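Local coordinates for uncharacterized protein (Thermus thermophilus HB8, PDB 6SCE) that cleaves DNA as a nuclease of type III CRISPR defence once it is activated by a bound cyclic oligoadenylate, at residues L151-E156 / K217-Q222; A168-L173 / V180-R185; L187-W192 / L223-V228. All blocks are in the same frame, centred on the assembly; numbering follows the deposited sequence.

Interaction 1: residues L151-E156 / K217-Q222. With nucleotides of chain B.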
loop_
_atom_site.group_PDB
_atom_site.type_symbol
_atom_site.label_atom_id
_atom_site.label_comp_id
_atom_site.label_asym_id
_atom_site.label_seq_id
_atom_site.Cartn_x
_atom_site.Cartn_y
_atom_site.Cartn_z
ATOM N N LEU A 151 -9.036 -16.601 -11.580
ATOM C CA LEU A 151 -7.865 -17.078 -10.859
ATOM C C LEU A 151 -7.835 -18.628 -10.760
ATOM O O LEU A 151 -6.957 -19.178 -10.117
ATOM C CB LEU A 151 -7.839 -16.502 -9.442
ATOM C CG LEU A 151 -7.535 -15.010 -9.253
ATOM C CD1 LEU A 151 -7.825 -14.579 -7.824
ATOM C CD2 LEU A 151 -6.105 -14.686 -9.618
ATOM N N GLY A 152 -8.815 -19.305 -11.345
ATOM C CA GLY A 152 -8.890 -20.763 -11.321
ATOM C C GLY A 152 -9.279 -21.326 -9.960
ATOM O O GLY A 152 -8.931 -22.463 -9.629
ATOM N N GLU A 153 -9.999 -20.547 -9.160
ATOM C CA GLU A 153 -10.364 -20.974 -7.819
ATOM C C GLU A 153 -11.762 -21.540 -7.872
ATOM O O GLU A 153 -12.732 -20.801 -8.132
ATOM C CB GLU A 153 -10.344 -19.805 -6.819
ATOM C CG GLU A 153 -8.979 -19.176 -6.598
ATOM C CD GLU A 153 -8.004 -20.053 -5.818
ATOM O OE1 GLU A 153 -8.412 -21.052 -5.189
ATOM O OE2 GLU A 153 -6.803 -19.744 -5.859
ATOM N N ALA A 154 -11.880 -22.844 -7.607
ATOM C CA ALA A 154 -13.179 -23.446 -7.440
ATOM C C ALA A 154 -13.763 -23.021 -6.101
ATOM O O ALA A 154 -13.052 -22.701 -5.151
ATOM C CB ALA A 154 -13.101 -24.980 -7.545
ATOM N N TRP A 155 -15.078 -22.987 -6.032
ATOM C CA TRP A 155 -15.728 -22.544 -4.834
ATOM C C TRP A 155 -17.074 -23.181 -4.688
ATOM O O TRP A 155 -17.643 -23.653 -5.661
ATOM C CB TRP A 155 -15.841 -21.022 -4.851
ATOM C CG TRP A 155 -16.574 -20.533 -6.040
ATOM C CD1 TRP A 155 -16.082 -20.358 -7.300
ATOM C CD2 TRP A 155 -17.935 -20.192 -6.089
ATOM N NE1 TRP A 155 -17.049 -19.900 -8.125
ATOM C CE2 TRP A 155 -18.214 -19.803 -7.417
ATOM C CE3 TRP A 155 -18.949 -20.173 -5.152
ATOM C CZ2 TRP A 155 -19.459 -19.397 -7.820
ATOM C CZ3 TRP A 155 -20.195 -19.751 -5.551
ATOM C CH2 TRP A 155 -20.442 -19.375 -6.876
ATOM N N GLU A 156 -17.565 -23.192 -3.461
ATOM C CA GLU A 156 -18.908 -23.660 -3.157
ATOM C C GLU A 156 -19.502 -22.848 -2.035
ATOM O O GLU A 156 -18.790 -22.441 -1.084
ATOM C CB GLU A 156 -18.872 -25.135 -2.781
ATOM C CG GLU A 156 -17.970 -25.443 -1.612
ATOM C CD GLU A 156 -17.858 -26.926 -1.370
ATOM O OE1 GLU A 156 -18.177 -27.356 -0.234
ATOM O OE2 GLU A 156 -17.489 -27.642 -2.332
ATOM N N LYS A 217 -5.549 -10.345 -0.397
ATOM C CA LYS A 217 -5.367 -9.312 -1.452
ATOM C C LYS A 217 -5.374 -9.937 -2.834
ATOM O O LYS A 217 -5.951 -9.364 -3.776
ATOM C CB LYS A 217 -4.095 -8.498 -1.223
ATOM C CG LYS A 217 -4.084 -7.583 0.011
ATOM C CD LYS A 217 -5.423 -6.941 0.391
ATOM C CE LYS A 217 -5.246 -5.986 1.578
ATOM N NZ LYS A 217 -6.547 -5.397 1.976
ATOM N N ARG A 218 -4.786 -11.121 -2.975
ATOM C CA ARG A 218 -4.869 -11.839 -4.264
ATOM C C ARG A 218 -6.289 -12.249 -4.648
ATOM O O ARG A 218 -6.700 -12.043 -5.785
ATOM C CB ARG A 218 -3.968 -13.076 -4.256
ATOM C CG ARG A 218 -4.345 -14.083 -5.326
ATOM C CD ARG A 218 -3.318 -15.202 -5.479
ATOM N NE ARG A 218 -3.705 -16.086 -6.584
ATOM C CZ ARG A 218 -4.632 -17.040 -6.510
ATOM N NH1 ARG A 218 -5.259 -17.289 -5.363
ATOM N NH2 ARG A 218 -4.910 -17.782 -7.585
ATOM N N LEU A 219 -7.026 -12.866 -3.720
ATOM C CA LEU A 219 -8.379 -13.310 -3.952
ATOM C C LEU A 219 -9.373 -12.187 -4.189
ATOM O O LEU A 219 -10.200 -12.283 -5.098
ATOM C CB LEU A 219 -8.897 -14.140 -2.759
ATOM C CG LEU A 219 -8.210 -15.512 -2.645
ATOM C CD1 LEU A 219 -8.629 -16.222 -1.393
ATOM C CD2 LEU A 219 -8.502 -16.389 -3.857
ATOM N N GLY A 220 -9.332 -11.169 -3.332
ATOM C CA GLY A 220 -10.380 -10.177 -3.277
ATOM C C GLY A 220 -9.963 -8.754 -3.568
ATOM O O GLY A 220 -10.781 -7.843 -3.464
ATOM N N GLY A 221 -8.690 -8.572 -3.879
ATOM C CA GLY A 221 -8.148 -7.262 -4.214
ATOM C C GLY A 221 -7.833 -6.338 -3.066
ATOM O O GLY A 221 -7.828 -6.700 -1.884
ATOM N N GLN A 222 -7.578 -5.101 -3.443
ATOM C CA GLN A 222 -7.022 -4.101 -2.556
ATOM C C GLN A 222 -7.858 -3.857 -1.327
ATOM O O GLN A 222 -7.299 -3.575 -0.266
ATOM C CB GLN A 222 -6.847 -2.825 -3.366
ATOM C CG GLN A 222 -6.258 -1.653 -2.672
ATOM C CD GLN A 222 -5.976 -0.479 -3.625
ATOM O OE1 GLN A 222 -6.244 -0.517 -4.842
ATOM N NE2 GLN A 222 -5.369 0.531 -3.072
ATOM P P A B 1 -4.027 5.706 -6.461
ATOM O OP1 A B 1 -4.041 7.099 -7.011
ATOM O OP2 A B 1 -4.730 5.483 -5.138
ATOM O "O5'" A B 1 -4.646 4.768 -7.594
ATOM C "C5'" A B 1 -5.246 3.514 -7.280
ATOM C "C4'" A B 1 -5.092 2.607 -8.476
ATOM O "O4'" A B 1 -3.706 2.186 -8.584
ATOM C "C3'" A B 1 -5.942 1.335 -8.390
ATOM O "O3'" A B 1 -7.114 1.531 -9.191
ATOM C "C2'" A B 1 -4.991 0.252 -8.920
ATOM O "O2'" A B 1 -5.077 0.132 -10.324
ATOM C "C1'" A B 1 -3.625 0.781 -8.502
ATOM N N9 A B 1 -3.219 0.426 -7.141
ATOM C C8 A B 1 -2.693 1.275 -6.208
ATOM N N7 A B 1 -2.415 0.665 -5.084
ATOM C C5 A B 1 -2.757 -0.659 -5.300
ATOM C C6 A B 1 -2.696 -1.801 -4.479
ATOM N N6 A B 1 -2.258 -1.773 -3.223
ATOM N N1 A B 1 -3.117 -2.976 -5.007
ATOM C C2 A B 1 -3.570 -2.978 -6.269
ATOM N N3 A B 1 -3.686 -1.962 -7.125
ATOM C C4 A B 1 -3.259 -0.816 -6.571
ATOM P P A B 2 -8.313 0.455 -9.189
ATOM O OP1 A B 2 -7.849 -0.957 -9.024
ATOM O OP2 A B 2 -9.197 0.876 -10.333
ATOM O "O5'" A B 2 -9.067 0.858 -7.832
ATOM C "C5'" A B 2 -9.827 2.089 -7.807
ATOM C "C4'" A B 2 -10.490 2.238 -6.462
ATOM O "O4'" A B 2 -11.489 1.192 -6.321
ATOM C "C3'" A B 2 -9.575 2.130 -5.249
ATOM O "O3'" A B 2 -9.916 3.093 -4.254
ATOM C "C2'" A B 2 -9.869 0.729 -4.717
ATOM O "O2'" A B 2 -9.679 0.633 -3.322
ATOM C "C1'" A B 2 -11.344 0.585 -5.065
ATOM N N9 A B 2 -11.831 -0.780 -5.113
ATOM C C8 A B 2 -11.093 -1.931 -5.270
ATOM N N7 A B 2 -11.831 -3.011 -5.205
ATOM C C5 A B 2 -13.118 -2.552 -4.974
ATOM C C6 A B 2 -14.348 -3.215 -4.794
ATOM N N6 A B 2 -14.474 -4.539 -4.740
ATOM N N1 A B 2 -15.449 -2.443 -4.628
ATOM C C2 A B 2 -15.292 -1.113 -4.581
ATOM N N3 A B 2 -14.188 -0.379 -4.724
ATOM C C4 A B 2 -13.125 -1.173 -4.913
#
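The ionic part of this contact is a single carboxylate oxygen gripped by an arginine. R218 leaves helix 206-220 with CG anti to its backbone N (chi1 161°) and runs extended to NE. E153, bent at chi2, comes to meet it tip to tip. Both terminal nitrogens converge end-on on E153 OE2: R218 NH1 at 2.9 Å and R218 NH2 at 3.2 Å. OE2 lies in the guanidinium plane, but the carboxylate plane is turned 75° against it, so NH1 reaches OE2 from above the carboxylate while NH2 meets the anti lone pair. R176 binds the same oxygen through NE, and R218 NE pairs with E45; the acids probably offset the repulsion between two arginines whose ends lie close together.

One segment follows a helix end and the other contains one. Helix 140-148 closes in a Schellman motif with G152, of positive phi, as its C-prime residue, which turns the chain toward E153. Helix 206-220 stops where G221 takes positive phi.

Carbon atoms complete the contact. L151 CD1 lies over one face of the R218 guanidinium, 4.2 Å above its plane, and also reaches R218 O at 3.4 Å. The same methyl meets L219 CD2 at 4.4 Å. L219 CD2 packs at 3.9 Å across E153 CG, the two side chains crossing at about a right angle.

K217 NZ donates to Q222 O (3.0 Å) and also to C224 O, tying the turn back to the last helical residues. Beyond this turn, Q222 reaches the bound RNA: extended past CG, it lays its amide flat over the adenine of nucleotide A1 of chain B, OE1 lying 3.5 Å from C4 of that base.

Interaction 2: residues A168-L173 / V180-R185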
loop_
_atom_site.group_PDB
_atom_site.type_symbol
_atom_site.label_atom_id
_atom_site.label_comp_id
_atom_site.label_asym_id
_atom_site.label_seq_id
_atom_site.Cartn_x
_atom_site.Cartn_y
_atom_site.Cartn_z
ATOM N N ALA A 168 -25.004 -11.607 4.769
ATOM C CA ALA A 168 -23.755 -12.046 4.170
ATOM C C ALA A 168 -23.926 -13.332 3.390
ATOM O O ALA A 168 -24.719 -14.196 3.752
ATOM C CB ALA A 168 -22.680 -12.228 5.230
ATOM N N GLN A 169 -23.159 -13.460 2.324
ATOM C CA GLN A 169 -23.072 -14.695 1.565
ATOM C C GLN A 169 -21.616 -15.169 1.629
ATOM O O GLN A 169 -20.672 -14.349 1.648
ATOM C CB GLN A 169 -23.422 -14.457 0.091
ATOM C CG GLN A 169 -24.808 -13.863 -0.251
ATOM C CD GLN A 169 -24.825 -13.345 -1.710
ATOM O OE1 GLN A 169 -24.178 -12.299 -2.049
ATOM N NE2 GLN A 169 -25.526 -14.085 -2.598
ATOM N N ALA A 170 -21.400 -16.475 1.591
ATOM C CA ALA A 170 -20.046 -17.003 1.741
ATOM C C ALA A 170 -19.760 -18.181 0.842
ATOM O O ALA A 170 -20.663 -18.915 0.414
ATOM C CB ALA A 170 -19.775 -17.361 3.189
ATOM N N ALA A 171 -18.488 -18.347 0.534
ATOM C CA ALA A 171 -18.027 -19.473 -0.266
ATOM C C ALA A 171 -16.761 -20.054 0.325
ATOM O O ALA A 171 -15.872 -19.329 0.747
ATOM C CB ALA A 171 -17.745 -19.034 -1.673
ATOM N N ARG A 172 -16.674 -21.371 0.327
ATOM C CA ARG A 172 -15.460 -22.058 0.638
ATOM C C ARG A 172 -14.732 -22.340 -0.661
ATOM O O ARG A 172 -15.344 -22.628 -1.673
ATOM C CB ARG A 172 -15.797 -23.351 1.370
ATOM C CG ARG A 172 -14.604 -24.066 1.898
ATOM C CD ARG A 172 -15.034 -25.260 2.741
ATOM N NE ARG A 172 -15.492 -26.351 1.900
ATOM C CZ ARG A 172 -14.689 -27.255 1.332
ATOM N NH1 ARG A 172 -13.366 -27.207 1.508
ATOM N NH2 ARG A 172 -15.215 -28.218 0.579
ATOM N N LEU A 173 -13.416 -22.214 -0.629
ATOM C CA LEU A 173 -12.575 -22.514 -1.766
ATOM C C LEU A 173 -11.830 -23.800 -1.439
ATOM O O LEU A 173 -10.860 -23.786 -0.668
ATOM C CB LEU A 173 -11.586 -21.379 -2.033
ATOM C CG LEU A 173 -12.113 -20.148 -2.774
ATOM C CD1 LEU A 173 -13.357 -19.570 -2.152
ATOM C CD2 LEU A 173 -11.004 -19.099 -2.799
ATOM N N VAL A 180 -12.560 -18.457 4.531
ATOM C CA VAL A 180 -13.858 -18.426 3.863
ATOM C C VAL A 180 -13.976 -17.080 3.159
ATOM O O VAL A 180 -13.669 -16.069 3.777
ATOM C CB VAL A 180 -15.005 -18.540 4.886
ATOM C CG1 VAL A 180 -16.351 -18.634 4.180
ATOM C CG2 VAL A 180 -14.809 -19.749 5.793
ATOM N N PHE A 181 -14.449 -17.082 1.907
ATOM C CA PHE A 181 -14.612 -15.854 1.142
ATOM C C PHE A 181 -16.023 -15.351 1.388
ATOM O O PHE A 181 -16.999 -16.021 1.010
ATOM C CB PHE A 181 -14.415 -16.168 -0.337
ATOM C CG PHE A 181 -14.455 -14.947 -1.216
ATOM C CD1 PHE A 181 -13.371 -14.094 -1.246
ATOM C CD2 PHE A 181 -15.561 -14.678 -2.019
ATOM C CE1 PHE A 181 -13.370 -12.961 -2.051
ATOM C CE2 PHE A 181 -15.566 -13.553 -2.835
ATOM C CZ PHE A 181 -14.481 -12.697 -2.842
ATOM N N VAL A 182 -16.154 -14.200 2.049
ATOM C CA VAL A 182 -17.444 -13.691 2.446
ATOM C C VAL A 182 -17.722 -12.389 1.664
ATOM O O VAL A 182 -16.862 -11.512 1.564
ATOM C CB VAL A 182 -17.505 -13.433 3.986
ATOM C CG1 VAL A 182 -18.878 -12.982 4.443
ATOM C CG2 VAL A 182 -17.108 -14.703 4.757
ATOM N N VAL A 183 -18.908 -12.292 1.097
ATOM C CA VAL A 183 -19.398 -11.036 0.475
ATOM C C VAL A 183 -20.568 -10.518 1.263
ATOM O O VAL A 183 -21.586 -11.186 1.436
ATOM C CB VAL A 183 -19.737 -11.210 -1.001
ATOM C CG1 VAL A 183 -20.333 -9.930 -1.568
ATOM C CG2 VAL A 183 -18.485 -11.620 -1.765
ATOM N N HIS A 184 -20.394 -9.328 1.789
ATOM C CA HIS A 184 -21.389 -8.687 2.617
ATOM C C HIS A 184 -21.580 -7.261 2.162
ATOM O O HIS A 184 -20.606 -6.487 2.123
ATOM C CB HIS A 184 -20.937 -8.680 4.053
ATOM C CG HIS A 184 -21.927 -8.054 4.975
ATOM N ND1 HIS A 184 -23.150 -8.629 5.250
ATOM C CD2 HIS A 184 -21.883 -6.901 5.677
ATOM C CE1 HIS A 184 -23.819 -7.844 6.074
ATOM N NE2 HIS A 184 -23.065 -6.800 6.366
ATOM N N ARG A 185 -22.823 -6.949 1.774
ATOM C CA ARG A 185 -23.253 -5.632 1.315
ATOM C C ARG A 185 -22.277 -5.095 0.249
ATOM O O ARG A 185 -21.836 -3.956 0.302
ATOM C CB ARG A 185 -23.421 -4.651 2.472
ATOM C CG ARG A 185 -24.456 -5.134 3.507
ATOM C CD ARG A 185 -24.585 -4.208 4.702
ATOM N NE ARG A 185 -25.187 -2.932 4.346
ATOM C CZ ARG A 185 -25.159 -1.826 5.104
ATOM N NH1 ARG A 185 -24.575 -1.811 6.302
ATOM N NH2 ARG A 185 -25.730 -0.709 4.662
HETATM O O HOH W 1 -23.833 -10.664 -0.246
#
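V180 CG1 and V182 CG2 stand side by side, and A170 CB is the small bump that nests in the notch they form. It lies 3.8 Å from V180 CG1 and 4.1 Å from V182 CG2, all three methyls on one face of the sheet. CG1 of V182 slants across toward the partner strand and meets A168 CB at 4.0 Å. A168 CB is flanked in turn by the imidazole of H184, whose ND1 approaches it to 3.6 Å, while A168 N lies in the ring plane at its edge.

The face bearing Q169, A171, F181 and V183 has a different relief. A171 contributes only a methyl; F181, with CG anti to its backbone N (chi1 -175°), carries its ring away from the partner strand. L173 crosses obliquely at the base of this side chain, CD1 resting 4.0 Å from F181 CB. At the other end a water donates to both Q169 OE1 and V183 O.

Beneath the side chains is an antiparallel beta hairpin with two hydrogen-bonded pairs, Q169 with V183 and A171 with F181. The straightest of the four bonds runs from Q169 N to V183 O (2.9 Å, 179° at the hydrogen). V183 O therefore takes a backbone N-H and the water together.

Strand 156-158 extends the sheet beyond A170, with V158 against A170 and V180, and strand 187-192 extends it on the other side. Helix 140-148 covers the F181 face: Y143 packs on F181 and V183, L140 on A171, and the L140 N-H binds Q169 OE1.

Interaction 3: residues L187-W192 / L223-V228. With nucleotides of chain B.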
loop_
_atom_site.group_PDB
_atom_site.type_symbol
_atom_site.label_atom_id
_atom_site.label_comp_id
_atom_site.label_asym_id
_atom_site.label_seq_id
_atom_site.Cartn_x
_atom_site.Cartn_y
_atom_site.Cartn_z
ATOM N N LEU A 187 -19.107 -5.959 -0.486
ATOM C CA LEU A 187 -17.681 -5.945 -0.237
ATOM C C LEU A 187 -17.147 -7.322 0.133
ATOM O O LEU A 187 -17.885 -8.144 0.729
ATOM C CB LEU A 187 -17.346 -4.940 0.864
ATOM C CG LEU A 187 -17.633 -3.462 0.600
ATOM C CD1 LEU A 187 -17.292 -2.706 1.876
ATOM C CD2 LEU A 187 -16.825 -2.994 -0.588
ATOM N N PRO A 188 -15.892 -7.613 -0.277
ATOM C CA PRO A 188 -15.274 -8.898 -0.027
ATOM C C PRO A 188 -14.461 -8.924 1.252
ATOM O O PRO A 188 -13.778 -7.950 1.581
ATOM C CB PRO A 188 -14.346 -9.063 -1.232
ATOM C CG PRO A 188 -13.909 -7.662 -1.504
ATOM C CD PRO A 188 -15.003 -6.749 -1.084
ATOM N N TYR A 189 -14.485 -10.089 1.891
ATOM C CA TYR A 189 -13.775 -10.375 3.137
ATOM C C TYR A 189 -13.203 -11.780 3.029
ATOM O O TYR A 189 -13.839 -12.664 2.465
ATOM C CB TYR A 189 -14.729 -10.306 4.334
ATOM C CG TYR A 189 -15.417 -8.975 4.483
ATOM C CD1 TYR A 189 -16.553 -8.677 3.741
ATOM C CD2 TYR A 189 -14.933 -8.014 5.350
ATOM C CE1 TYR A 189 -17.186 -7.457 3.850
ATOM C CE2 TYR A 189 -15.570 -6.786 5.486
ATOM C CZ TYR A 189 -16.693 -6.509 4.728
ATOM O OH TYR A 189 -17.302 -5.282 4.836
ATOM N N TRP A 190 -11.991 -11.970 3.528
ATOM C CA TRP A 190 -11.335 -13.281 3.571
ATOM C C TRP A 190 -11.210 -13.562 5.080
ATOM O O TRP A 190 -10.532 -12.851 5.802
ATOM C CB TRP A 190 -9.994 -13.202 2.886
ATOM C CG TRP A 190 -9.205 -14.481 2.761
ATOM C CD1 TRP A 190 -7.901 -14.659 3.100
ATOM C CD2 TRP A 190 -9.662 -15.741 2.256
ATOM N NE1 TRP A 190 -7.501 -15.956 2.841
ATOM C CE2 TRP A 190 -8.569 -16.642 2.327
ATOM C CE3 TRP A 190 -10.881 -16.196 1.763
ATOM C CZ2 TRP A 190 -8.662 -17.970 1.917
ATOM C CZ3 TRP A 190 -10.983 -17.531 1.350
ATOM C CH2 TRP A 190 -9.873 -18.393 1.417
ATOM N N TYR A 191 -11.964 -14.546 5.529
ATOM C CA TYR A 191 -12.210 -14.764 6.954
ATOM C C TYR A 191 -11.563 -16.075 7.386
ATOM O O TYR A 191 -11.824 -17.131 6.829
ATOM C CB TYR A 191 -13.704 -14.775 7.189
ATOM C CG TYR A 191 -14.157 -14.921 8.622
ATOM C CD1 TYR A 191 -14.356 -16.181 9.185
ATOM C CD2 TYR A 191 -14.435 -13.816 9.396
ATOM C CE1 TYR A 191 -14.807 -16.327 10.496
ATOM C CE2 TYR A 191 -14.869 -13.962 10.714
ATOM C CZ TYR A 191 -15.075 -15.219 11.236
ATOM O OH TYR A 191 -15.510 -15.324 12.537
ATOM N N TRP A 192 -10.717 -15.972 8.400
ATOM C CA TRP A 192 -9.854 -17.073 8.873
ATOM C C TRP A 192 -10.705 -18.088 9.618
ATOM O O TRP A 192 -11.472 -17.728 10.502
ATOM C CB TRP A 192 -8.798 -16.460 9.781
ATOM C CG TRP A 192 -7.874 -17.324 10.624
ATOM C CD1 TRP A 192 -8.222 -18.093 11.693
ATOM C CD2 TRP A 192 -6.442 -17.399 10.525
ATOM N NE1 TRP A 192 -7.097 -18.664 12.245
ATOM C CE2 TRP A 192 -5.992 -18.249 11.554
ATOM C CE3 TRP A 192 -5.500 -16.821 9.682
ATOM C CZ2 TRP A 192 -4.624 -18.548 11.750
ATOM C CZ3 TRP A 192 -4.160 -17.116 9.865
ATOM C CH2 TRP A 192 -3.734 -17.980 10.904
ATOM N N LEU A 223 -9.172 -3.932 -1.424
ATOM C CA LEU A 223 -9.932 -3.626 -0.212
ATOM C C LEU A 223 -10.520 -4.845 0.465
ATOM O O LEU A 223 -11.324 -4.711 1.378
ATOM C CB LEU A 223 -10.934 -2.489 -0.415
ATOM C CG LEU A 223 -11.995 -2.570 -1.470
ATOM C CD1 LEU A 223 -12.845 -3.790 -1.215
ATOM C CD2 LEU A 223 -12.830 -1.289 -1.444
ATOM N N CYS A 224 -10.115 -6.032 0.032
ATOM C CA CYS A 224 -10.552 -7.256 0.675
ATOM C C CYS A 224 -9.934 -7.308 2.083
ATOM O O CYS A 224 -8.723 -7.355 2.238
ATOM C CB CYS A 224 -10.118 -8.459 -0.121
ATOM S SG CYS A 224 -10.705 -10.045 0.568
ATOM N N LEU A 225 -10.772 -7.279 3.105
ATOM C CA LEU A 225 -10.282 -7.233 4.467
ATOM C C LEU A 225 -9.937 -8.654 4.965
ATOM O O LEU A 225 -10.793 -9.523 4.927
ATOM C CB LEU A 225 -11.382 -6.636 5.344
ATOM C CG LEU A 225 -10.986 -6.318 6.777
ATOM C CD1 LEU A 225 -9.875 -5.291 6.840
ATOM C CD2 LEU A 225 -12.225 -5.815 7.497
ATOM N N PRO A 226 -8.697 -8.888 5.431
ATOM C CA PRO A 226 -8.389 -10.172 6.057
ATOM C C PRO A 226 -8.872 -10.128 7.500
ATOM O O PRO A 226 -8.315 -9.386 8.330
ATOM C CB PRO A 226 -6.857 -10.245 5.996
ATOM C CG PRO A 226 -6.402 -9.000 5.266
ATOM C CD PRO A 226 -7.522 -8.018 5.424
ATOM N N VAL A 227 -9.896 -10.899 7.788
ATOM C CA VAL A 227 -10.524 -10.872 9.106
ATOM C C VAL A 227 -10.067 -12.118 9.841
ATOM O O VAL A 227 -10.257 -13.217 9.328
ATOM C CB VAL A 227 -12.044 -10.866 9.007
ATOM C CG1 VAL A 227 -12.656 -10.830 10.414
ATOM C CG2 VAL A 227 -12.545 -9.687 8.183
ATOM N N VAL A 228 -9.397 -11.941 10.986
ATOM C CA VAL A 228 -8.797 -13.057 11.688
ATOM C C VAL A 228 -9.259 -13.096 13.143
ATOM O O VAL A 228 -8.839 -12.241 13.941
ATOM C CB VAL A 228 -7.273 -13.010 11.620
ATOM C CG1 VAL A 228 -6.658 -14.119 12.495
ATOM C CG2 VAL A 228 -6.819 -13.210 10.185
ATOM P P A B 2 -8.313 0.455 -9.189
ATOM O OP1 A B 2 -7.849 -0.957 -9.024
ATOM O OP2 A B 2 -9.197 0.876 -10.333
ATOM O "O5'" A B 2 -9.067 0.858 -7.832
ATOM C "C5'" A B 2 -9.827 2.089 -7.807
ATOM C "C4'" A B 2 -10.490 2.238 -6.462
ATOM O "O4'" A B 2 -11.489 1.192 -6.321
ATOM C "C3'" A B 2 -9.575 2.130 -5.249
ATOM O "O3'" A B 2 -9.916 3.093 -4.254
ATOM C "C2'" A B 2 -9.869 0.729 -4.717
ATOM O "O2'" A B 2 -9.679 0.633 -3.322
ATOM C "C1'" A B 2 -11.344 0.585 -5.065
ATOM N N9 A B 2 -11.831 -0.780 -5.113
ATOM C C8 A B 2 -11.093 -1.931 -5.270
ATOM N N7 A B 2 -11.831 -3.011 -5.205
ATOM C C5 A B 2 -13.118 -2.552 -4.974
ATOM C C6 A B 2 -14.348 -3.215 -4.794
ATOM N N6 A B 2 -14.474 -4.539 -4.740
ATOM N N1 A B 2 -15.449 -2.443 -4.628
ATOM C C2 A B 2 -15.292 -1.113 -4.581
ATOM N N3 A B 2 -14.188 -0.379 -4.724
ATOM C C4 A B 2 -13.125 -1.173 -4.913
HETATM O O HOH W 2 -13.854 -5.330 2.322
#
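L223 holds CG in the crowded position between its backbone N and carbonyl carbon (chi1 57°), and with chi2 at 59° both methyls come over the adenine face of nucleotide A2 of chain B. CD2 is nearest, 3.5 Å from C4 of that base; CD1 at the same time bears on P188 CD at 3.7 Å and on L187 CD2. At the far end W192 has CG anti to the backbone N (chi1 170°), which swings the indole alongside V228. V228 CG1 makes a CH-pi contact over one face of the indole, 4.0 Å from the centroid of its five-membered ring, and V228 CG2 touches W192 CB.

These strands are the parallel pair of a beta-alpha-beta unit, connected through helix 206-220. From P188 onward the backbones form a ladder. L225 N to P188 O is weak, but the next rungs tighten, W190 N to L225 O at 3.1 Å and V227 N to W190 O at 2.9 Å, before W192 N meets V227 O nearly along the C=O axis.

On the face of Y189 and Y191, V227 divides its branches between the two rings: CG1 meets Y191 CD2 at 3.6 Å, and CG2 comes to the edge of the Y189 ring. W190 points to the helix side, stacked with F212 and bonded through NE1 to E215; its CB and backbone N stay beside C224 SG. Strand 260-262 continues the sheet beyond V228.

Where the ladder is loosest a water donates to P188 O (2.7 Å) and L223 O, its oxygen lying above the Y189 ring, offset toward the rim.

The three contacts belong to a probably nuclease-like domain between, in chain order, the mostly parallel mixed sheets 5-132 and 293-417, which are probably the CARF domains. Interactions 2 and 3 lie in one sheet, centres about 9 Å apart, where strands 179-184 and 187-192 are neighbours joined by V180 N to Y191 O and V182 O to Y189 N. Interaction 1 lies about 11 Å from each: its E156 pairs with R172, and L219 packs on W190. Along the chain interaction 2 is nested within the loop closed by interaction 1, whereas 1 and 3 interleave through helix 206-220. The turn after this helix brings Q222 and L223 to adjacent nucleotides, linking the sheet to the bound activator.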